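Local coordinates for protein voltage-sensor containing phosphatase (Ciona intestinalis, PDB 3V0D) that probably dephosphorylates phosphoinositide lipids under the control of a voltage sensor, through a PTEN-like cytosolic region made of a phosphatase domain and a C2 domain, at residues L202-V207 and V329-S334; G242-L247 and V260-V265. The protein carries 1 engineered substitution. One frame throughout, in Å; residues are numbered along the deposited sequence.

How the interactions relate
Both contacts belong to one five-stranded antiparallel sheet of the PTEN-type C2 domain, and together they illustrate how one sheet combines a pairing of strands far apart in sequence with one of strands that follow each other in the chain. Interaction 1 joins the first and last strands of the domain, 202-210 and 328-335; interaction 2, formed within the chain between them, lies where strands 245-250 and 255-260 meet at the sheet's border. Their centres are about 10 Å apart. Strand 202-210 is shared ground: it pairs with 328-335 on one side and 255-260 on the other, where Thr205 O lies 2.9 Å from Val260 N, a probable hydrogen bond. Val204 O also packs against Cys263 CB at 3.3 Å.

Interaction 1 of 2, residues L202-V207 and V329-S334; sequences LKVTGV and VKLTFS
Thr205 and Gly206 together face Thr332 in a classic beta bulge, which shifts the register of the antiparallel pairing between the first and last strands of this C2 domain by one residue. The bulge gathers donors on one acceptor. Thr332 O takes a nearly straight bond from Thr205 N at 2.8 Å and a weak one from Gly206 N at 3.4 Å, and Thr205 OG1 also comes near it. In return Thr332 N donates to Gly206 O at 2.9 Å, the donor standing well above the carbonyl plane. Before the bulge the register is regular: Lys203 and Ser334 form a hydrogen-bonded pair, each amide satisfied by the other residue's carbonyl. Lys203 O has a second, weaker partner in the CA-H of Phe333. Outside the pair, Thr205 and Val207 bond through their backbones to Val260 and Cys258 of strand 255-260, while Val329 does so to Leu306.

The apolar face carries Val204, Val207, Leu331 and Phe333. Val207 and Leu331 run alongside each other, Val207 CG2 against Leu331 CD2, and Leu331 also touches Phe292 and Phe294 of strand 290-295. Phe333 CG sits beside its own backbone N (chi1 -59°), and its ring meets Val204 CG2 obliquely through CE2. Over the centre of one ring face stands the methyl Leu202 CD1, a CH-pi contact 3.9 Å from the Phe333 centroid.

Interaction 2 of 2, residues G242-L247 and V260-V265; sequences GYNCAL and VKNCPV
Asn244 and Lys261 meet through their backbones where the antiparallel strand pair begins, with Asn244 itself the third residue of a type II beta turn from Gly242 to Cys245, and the bond from Lys261 N to Asn244 O, 2.9 Å long, is nearly straight at hydrogen although the donor lies well above the carbonyl plane. Next to it Cys245 and Val260 form a non-hydrogen-bonded pair, after which strand 255-260 gives way to loop. The contact thus marks an end of the edge strand 245-250 in the C2-domain sheet. The turn's own closing bond, Cys245 N to Gly242 O, is weak, and Gly242 and Tyr243 form a G1 bulge opposite Lys238.

Two asparagines extend the pairing beyond the backbone. Asn262 ND2 donates to Asn244 OD1 at 3.0 Å; the acceptor lies close to the amide plane of Asn262, yet the two amide planes stand 81° apart, and the side chains themselves cross at about a right angle. Both ends of the Asn244 amide are engaged, because its ND2 donates to Leu236 O in strand 232-238 of the facing sheet. That fixes which end of the group is oxygen.

From a CG set beside the backbone N (chi1 -59°), Lys261 runs fully extended, its methylenes passing over the backbone of Cys245. CE passes 4.2 Å from Ala246 CB. The ammonium reaches back to the turn through a water, which accepts from Lys261 NZ at 3.0 Å and donates to Gly242 O at 2.7 Å.

Interaction 1 of 2, residues L202-V207 and V329-S334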
ATOM      1  N   LEU A 202      -5.149 -20.454   4.436  1.00 19.57           N
ATOM      2  CA  LEU A 202      -5.595 -20.782   3.086  1.00 19.89           C
ATOM      3  C   LEU A 202      -4.438 -21.300   2.260  1.00 18.87           C
ATOM      4  O   LEU A 202      -3.277 -21.024   2.561  1.00 19.58           O
ATOM      5  CB  LEU A 202      -6.109 -19.513   2.357  1.00 21.37           C
ATOM      6  CG  LEU A 202      -7.292 -18.725   2.936  1.00 22.20           C
ATOM      7  CD1 LEU A 202      -7.463 -17.418   2.165  1.00 22.00           C
ATOM      8  CD2 LEU A 202      -8.542 -19.580   2.919  1.00 24.76           C
ATOM      9  N   LYS A 203      -4.750 -22.028   1.189  1.00 18.74           N
ATOM     10  CA  LYS A 203      -3.768 -22.285   0.140  1.00 18.59           C
ATOM     11  C   LYS A 203      -4.297 -21.752  -1.169  1.00 18.15           C
ATOM     12  O   LYS A 203      -5.485 -21.890  -1.457  1.00 19.69           O
ATOM     13  CB  LYS A 203      -3.500 -23.796  -0.008  1.00 19.76           C
ATOM     14  CG  LYS A 203      -2.687 -24.389   1.130  1.00 20.62           C
ATOM     15  CD  LYS A 203      -2.497 -25.881   0.939  1.00 24.15           C
ATOM     16  CE  LYS A 203      -1.641 -26.499   2.041  1.00 25.46           C
ATOM     17  NZ  LYS A 203      -1.389 -27.962   1.829  1.00 28.53           N
ATOM     18  N   VAL A 204      -3.440 -21.167  -1.995  1.00 17.56           N
ATOM     19  CA  VAL A 204      -3.851 -20.840  -3.364  1.00 17.54           C
ATOM     20  C   VAL A 204      -3.797 -22.109  -4.200  1.00 18.02           C
ATOM     21  O   VAL A 204      -2.759 -22.809  -4.210  1.00 18.77           O
ATOM     22  CB  VAL A 204      -2.907 -19.772  -3.984  1.00 17.49           C
ATOM     23  CG1 VAL A 204      -3.199 -19.585  -5.466  1.00 18.29           C
ATOM     24  CG2 VAL A 204      -3.043 -18.460  -3.260  1.00 18.16           C
ATOM     25  N   THR A 205      -4.896 -22.414  -4.879  1.00 18.30           N
ATOM     26  CA  THR A 205      -4.971 -23.600  -5.732  1.00 19.05           C
ATOM     27  C   THR A 205      -5.173 -23.266  -7.205  1.00 18.20           C
ATOM     28  O   THR A 205      -5.048 -24.164  -8.054  1.00 18.80           O
ATOM     29  CB  THR A 205      -6.104 -24.520  -5.302  1.00 20.60           C
ATOM     30  OG1 THR A 205      -7.312 -23.767  -5.343  1.00 21.93           O
ATOM     31  CG2 THR A 205      -5.864 -25.074  -3.901  1.00 22.29           C
ATOM     32  N   GLY A 206      -5.446 -22.008  -7.526  1.00 17.85           N
ATOM     33  CA  GLY A 206      -5.599 -21.629  -8.910  1.00 18.24           C
ATOM     34  C   GLY A 206      -5.478 -20.128  -9.111  1.00 17.24           C
ATOM     35  O   GLY A 206      -5.719 -19.336  -8.174  1.00 17.56           O
ATOM     36  N   VAL A 207      -5.112 -19.731 -10.334  1.00 16.88           N
ATOM     37  CA  VAL A 207      -5.114 -18.339 -10.738  1.00 17.57           C
ATOM     38  C   VAL A 207      -5.711 -18.259 -12.134  1.00 18.18           C
ATOM     39  O   VAL A 207      -5.381 -19.080 -12.997  1.00 19.41           O
ATOM     40  CB  VAL A 207      -3.693 -17.681 -10.632  1.00 18.22           C
ATOM     41  CG1 VAL A 207      -2.587 -18.461 -11.412  1.00 20.54           C
ATOM     42  CG2 VAL A 207      -3.738 -16.210 -11.027  1.00 19.96           C
ATOM     43  N   VAL A 329      -7.769 -10.550 -12.312  1.00 17.29           N
ATOM     44  CA  VAL A 329      -7.030 -11.687 -11.763  1.00 17.09           C
ATOM     45  C   VAL A 329      -7.856 -12.248 -10.616  1.00 17.03           C
ATOM     46  O   VAL A 329      -8.279 -11.502  -9.739  1.00 18.14           O
ATOM     47  CB  VAL A 329      -5.632 -11.269 -11.259  1.00 17.24           C
ATOM     48  CG1 VAL A 329      -4.904 -12.492 -10.661  1.00 17.91           C
ATOM     49  CG2 VAL A 329      -4.797 -10.667 -12.417  1.00 18.64           C
ATOM     50  N   LYS A 330      -8.082 -13.563 -10.645  1.00 17.19           N
ATOM     51  CA  LYS A 330      -8.811 -14.287  -9.601  1.00 18.22           C
ATOM     52  C   LYS A 330      -7.888 -15.352  -9.002  1.00 17.59           C
ATOM     53  O   LYS A 330      -7.354 -16.181  -9.749  1.00 17.53           O
ATOM     54  CB  LYS A 330     -10.069 -14.934 -10.166  1.00 19.59           C
ATOM     55  CG  LYS A 330     -10.770 -15.827  -9.166  1.00 20.97           C
ATOM     56  CD  LYS A 330     -12.046 -16.414  -9.699  1.00 25.93           C
ATOM     57  CE  LYS A 330     -11.784 -17.513 -10.678  1.00 29.79           C
ATOM     58  NZ  LYS A 330     -13.063 -18.213 -10.960  1.00 32.74           N
ATOM     59  N   LEU A 331      -7.739 -15.346  -7.675  1.00 17.19           N
ATOM     60  CA  LEU A 331      -7.129 -16.463  -6.976  1.00 17.67           C
ATOM     61  C   LEU A 331      -8.205 -17.348  -6.406  1.00 18.26           C
ATOM     62  O   LEU A 331      -9.169 -16.847  -5.794  1.00 19.33           O
ATOM     63  CB  LEU A 331      -6.237 -16.003  -5.821  1.00 17.59           C
ATOM     64  CG  LEU A 331      -5.089 -15.075  -6.195  1.00 17.14           C
ATOM     65  CD1 LEU A 331      -4.326 -14.664  -4.946  1.00 18.86           C
ATOM     66  CD2 LEU A 331      -4.162 -15.748  -7.191  1.00 19.25           C
ATOM     67  N   THR A 332      -8.060 -18.649  -6.607  1.00 18.54           N
ATOM     68  CA  THR A 332      -8.910 -19.655  -5.976  1.00 19.77           C
ATOM     69  C   THR A 332      -8.139 -20.249  -4.803  1.00 19.15           C
ATOM     70  O   THR A 332      -6.933 -20.488  -4.905  1.00 19.12           O
ATOM     71  CB  THR A 332      -9.271 -20.735  -7.011  1.00 21.50           C
ATOM     72  OG1 THR A 332      -9.938 -20.095  -8.107  1.00 24.13           O
ATOM     73  CG2 THR A 332     -10.163 -21.826  -6.425  1.00 23.63           C
ATOM     74  N   PHE A 333      -8.857 -20.529  -3.708  1.00 19.84           N
ATOM     75  CA  PHE A 333      -8.250 -21.013  -2.464  1.00 20.25           C
ATOM     76  C   PHE A 333      -8.884 -22.317  -2.003  1.00 21.38           C
ATOM     77  O   PHE A 333     -10.080 -22.553  -2.234  1.00 24.35           O
ATOM     78  CB  PHE A 333      -8.512 -20.020  -1.318  1.00 21.18           C
ATOM     79  CG  PHE A 333      -7.972 -18.637  -1.559  1.00 20.42           C
ATOM     80  CD1 PHE A 333      -8.828 -17.572  -1.768  1.00 21.94           C
ATOM     81  CD2 PHE A 333      -6.598 -18.395  -1.549  1.00 21.14           C
ATOM     82  CE1 PHE A 333      -8.335 -16.290  -1.961  1.00 21.42           C
ATOM     83  CE2 PHE A 333      -6.089 -17.114  -1.744  1.00 21.51           C
ATOM     84  CZ  PHE A 333      -6.967 -16.061  -1.961  1.00 20.57           C
ATOM     85  N   SER A 334      -8.099 -23.102  -1.274  1.00 22.92           N
ATOM     86  CA  SER A 334      -8.630 -24.144  -0.416  1.00 23.77           C
ATOM     87  C   SER A 334      -8.451 -23.732   1.041  1.00 24.11           C
ATOM     88  O   SER A 334      -7.549 -22.966   1.394  1.00 23.51           O
ATOM     89  CB  SER A 334      -7.934 -25.475  -0.684  1.00 24.45           C
ATOM     90  OG  SER A 334      -6.561 -25.409  -0.343  1.00 25.39           O
TER

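Interaction 2 of 2, residues G242-L247 and V260-V265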
ATOM      1  N   GLY A 242       5.207 -25.442 -16.387  1.00 17.17           N
ATOM      2  CA  GLY A 242       4.532 -26.280 -15.398  1.00 17.55           C
ATOM      3  C   GLY A 242       5.309 -26.405 -14.101  1.00 16.80           C
ATOM      4  O   GLY A 242       5.126 -27.356 -13.374  1.00 18.02           O
ATOM      5  N   TYR A 243       6.123 -25.398 -13.773  1.00 16.32           N
ATOM      6  CA  TYR A 243       6.877 -25.399 -12.521  1.00 15.69           C
ATOM      7  C   TYR A 243       5.902 -25.001 -11.412  1.00 15.88           C
ATOM      8  O   TYR A 243       5.412 -23.859 -11.373  1.00 16.01           O
ATOM      9  CB  TYR A 243       7.998 -24.394 -12.706  1.00 16.38           C
ATOM     10  CG  TYR A 243       9.003 -24.162 -11.601  1.00 16.37           C
ATOM     11  CD1 TYR A 243       8.643 -23.556 -10.387  1.00 16.47           C
ATOM     12  CD2 TYR A 243      10.342 -24.404 -11.823  1.00 19.57           C
ATOM     13  CE1 TYR A 243       9.602 -23.251  -9.417  1.00 17.81           C
ATOM     14  CE2 TYR A 243      11.292 -24.112 -10.870  1.00 20.58           C
ATOM     15  CZ  TYR A 243      10.919 -23.523  -9.672  1.00 19.72           C
ATOM     16  OH  TYR A 243      11.903 -23.244  -8.741  1.00 22.21           O
ATOM     17  N   ASN A 244       5.575 -25.968 -10.548  1.00 15.99           N
ATOM     18  CA  ASN A 244       4.540 -25.816  -9.515  1.00 16.83           C
ATOM     19  C   ASN A 244       3.187 -25.372 -10.066  1.00 16.76           C
ATOM     20  O   ASN A 244       2.419 -24.720  -9.351  1.00 17.33           O
ATOM     21  CB  ASN A 244       4.966 -24.862  -8.388  1.00 16.98           C
ATOM     22  CG  ASN A 244       6.061 -25.406  -7.533  1.00 17.25           C
ATOM     23  OD1 ASN A 244       6.075 -26.602  -7.181  1.00 18.40           O
ATOM     24  ND2 ASN A 244       6.982 -24.527  -7.146  1.00 17.81           N
ATOM     25  N   CYS A 245       2.833 -25.773 -11.293  1.00 16.91           N
ATOM     26  CA  CYS A 245       1.552 -25.331 -11.836  1.00 17.44           C
ATOM     27  C   CYS A 245       1.217 -26.109 -13.100  1.00 17.14           C
ATOM     28  O   CYS A 245       2.010 -26.908 -13.585  1.00 18.34           O
ATOM     29  CB  CYS A 245       1.562 -23.806 -12.128  1.00 17.39           C
ATOM     30  SG  CYS A 245       2.677 -23.345 -13.450  1.00 17.64           S
ATOM     31  N   ALA A 246       0.025 -25.848 -13.622  1.00 17.28           N
ATOM     32  CA  ALA A 246      -0.415 -26.385 -14.911  1.00 18.10           C
ATOM     33  C   ALA A 246      -1.277 -25.345 -15.604  1.00 18.13           C
ATOM     34  O   ALA A 246      -2.352 -24.990 -15.119  1.00 19.65           O
ATOM     35  CB  ALA A 246      -1.176 -27.685 -14.732  1.00 19.35           C
ATOM     36  N   LEU A 247      -0.808 -24.851 -16.740  1.00 18.45           N
ATOM     37  CA  LEU A 247      -1.461 -23.777 -17.472  1.00 18.83           C
ATOM     38  C   LEU A 247      -2.422 -24.271 -18.531  1.00 18.92           C
ATOM     39  O   LEU A 247      -2.095 -25.191 -19.280  1.00 20.46           O
ATOM     40  CB  LEU A 247      -0.363 -22.980 -18.182  1.00 19.42           C
ATOM     41  CG  LEU A 247      -0.780 -21.861 -19.143  1.00 20.61           C
ATOM     42  CD1 LEU A 247      -1.461 -20.751 -18.394  1.00 22.21           C
ATOM     43  CD2 LEU A 247       0.420 -21.334 -19.924  1.00 21.99           C
ATOM     44  N   VAL A 260      -2.476 -24.099  -9.422  1.00 18.46           N
ATOM     45  CA  VAL A 260      -1.319 -23.800  -8.603  1.00 18.27           C
ATOM     46  C   VAL A 260      -1.068 -25.010  -7.715  1.00 18.43           C
ATOM     47  O   VAL A 260      -1.969 -25.442  -6.987  1.00 19.63           O
ATOM     48  CB  VAL A 260      -1.579 -22.528  -7.795  1.00 17.79           C
ATOM     49  CG1 VAL A 260      -0.460 -22.274  -6.781  1.00 18.41           C
ATOM     50  CG2 VAL A 260      -1.757 -21.329  -8.734  1.00 18.72           C
ATOM     51  N   LYS A 261       0.146 -25.557  -7.777  1.00 19.06           N
ATOM     52  CA  LYS A 261       0.496 -26.758  -7.035  1.00 19.58           C
ATOM     53  C   LYS A 261       1.462 -26.431  -5.909  1.00 18.96           C
ATOM     54  O   LYS A 261       2.291 -25.515  -6.026  1.00 19.40           O
ATOM     55  CB  LYS A 261       1.142 -27.770  -7.985  1.00 19.86           C
ATOM     56  CG  LYS A 261       0.258 -28.178  -9.151  1.00 21.40           C
ATOM     57  CD  LYS A 261       1.047 -29.107 -10.072  1.00 24.83           C
ATOM     58  CE  LYS A 261       0.268 -29.498 -11.283  1.00 27.24           C
ATOM     59  NZ  LYS A 261       1.086 -30.401 -12.142  1.00 28.34           N
ATOM     60  N   ASN A 262       1.355 -27.214  -4.831  1.00 19.95           N
ATOM     61  CA  ASN A 262       2.336 -27.201  -3.752  1.00 20.69           C
ATOM     62  C   ASN A 262       2.354 -25.909  -2.952  1.00 19.96           C
ATOM     63  O   ASN A 262       3.334 -25.614  -2.284  1.00 20.86           O
ATOM     64  CB  ASN A 262       3.734 -27.536  -4.271  1.00 21.35           C
ATOM     65  CG  ASN A 262       3.757 -28.822  -5.035  1.00 23.94           C
ATOM     66  OD1 ASN A 262       3.218 -29.826  -4.586  1.00 28.24           O
ATOM     67  ND2 ASN A 262       4.361 -28.801  -6.211  1.00 24.21           N
ATOM     68  N   CYS A 263       1.266 -25.135  -2.965  1.00 19.59           N
ATOM     69  CA  CYS A 263       1.265 -23.924  -2.145  1.00 18.58           C
ATOM     70  C   CYS A 263       1.319 -24.300  -0.665  1.00 18.78           C
ATOM     71  O   CYS A 263       0.540 -25.129  -0.213  1.00 19.91           O
ATOM     72  CB  CYS A 263       0.002 -23.132  -2.410  1.00 18.81           C
ATOM     73  SG  CYS A 263      -0.008 -21.490  -1.647  1.00 18.18           S
ATOM     74  N   PRO A 264       2.206 -23.653   0.111  1.00 19.06           N
ATOM     75  CA  PRO A 264       2.173 -23.879   1.554  1.00 20.14           C
ATOM     76  C   PRO A 264       0.969 -23.168   2.162  1.00 19.28           C
ATOM     77  O   PRO A 264       0.309 -22.340   1.516  1.00 19.95           O
ATOM     78  CB  PRO A 264       3.478 -23.220   2.030  1.00 21.49           C
ATOM     79  CG  PRO A 264       3.702 -22.129   1.055  1.00 21.80           C
ATOM     80  CD  PRO A 264       3.262 -22.706  -0.270  1.00 20.33           C
ATOM     81  N   VAL A 265       0.670 -23.519   3.409  1.00 20.36           N
ATOM     82  CA  VAL A 265      -0.360 -22.790   4.151  1.00 20.47           C
ATOM     83  C   VAL A 265       0.006 -21.299   4.248  1.00 19.55           C
ATOM     84  O   VAL A 265       1.137 -20.951   4.608  1.00 20.82           O
ATOM     85  CB  VAL A 265      -0.554 -23.396   5.547  1.00 22.03           C
ATOM     86  CG1 VAL A 265      -1.605 -22.611   6.319  1.00 24.01           C
ATOM     87  CG2 VAL A 265      -0.965 -24.881   5.464  1.00 24.68           C
TER
HETATM   88  O   HOH W   1       3.926 -29.461 -12.147  1.00 27.16           O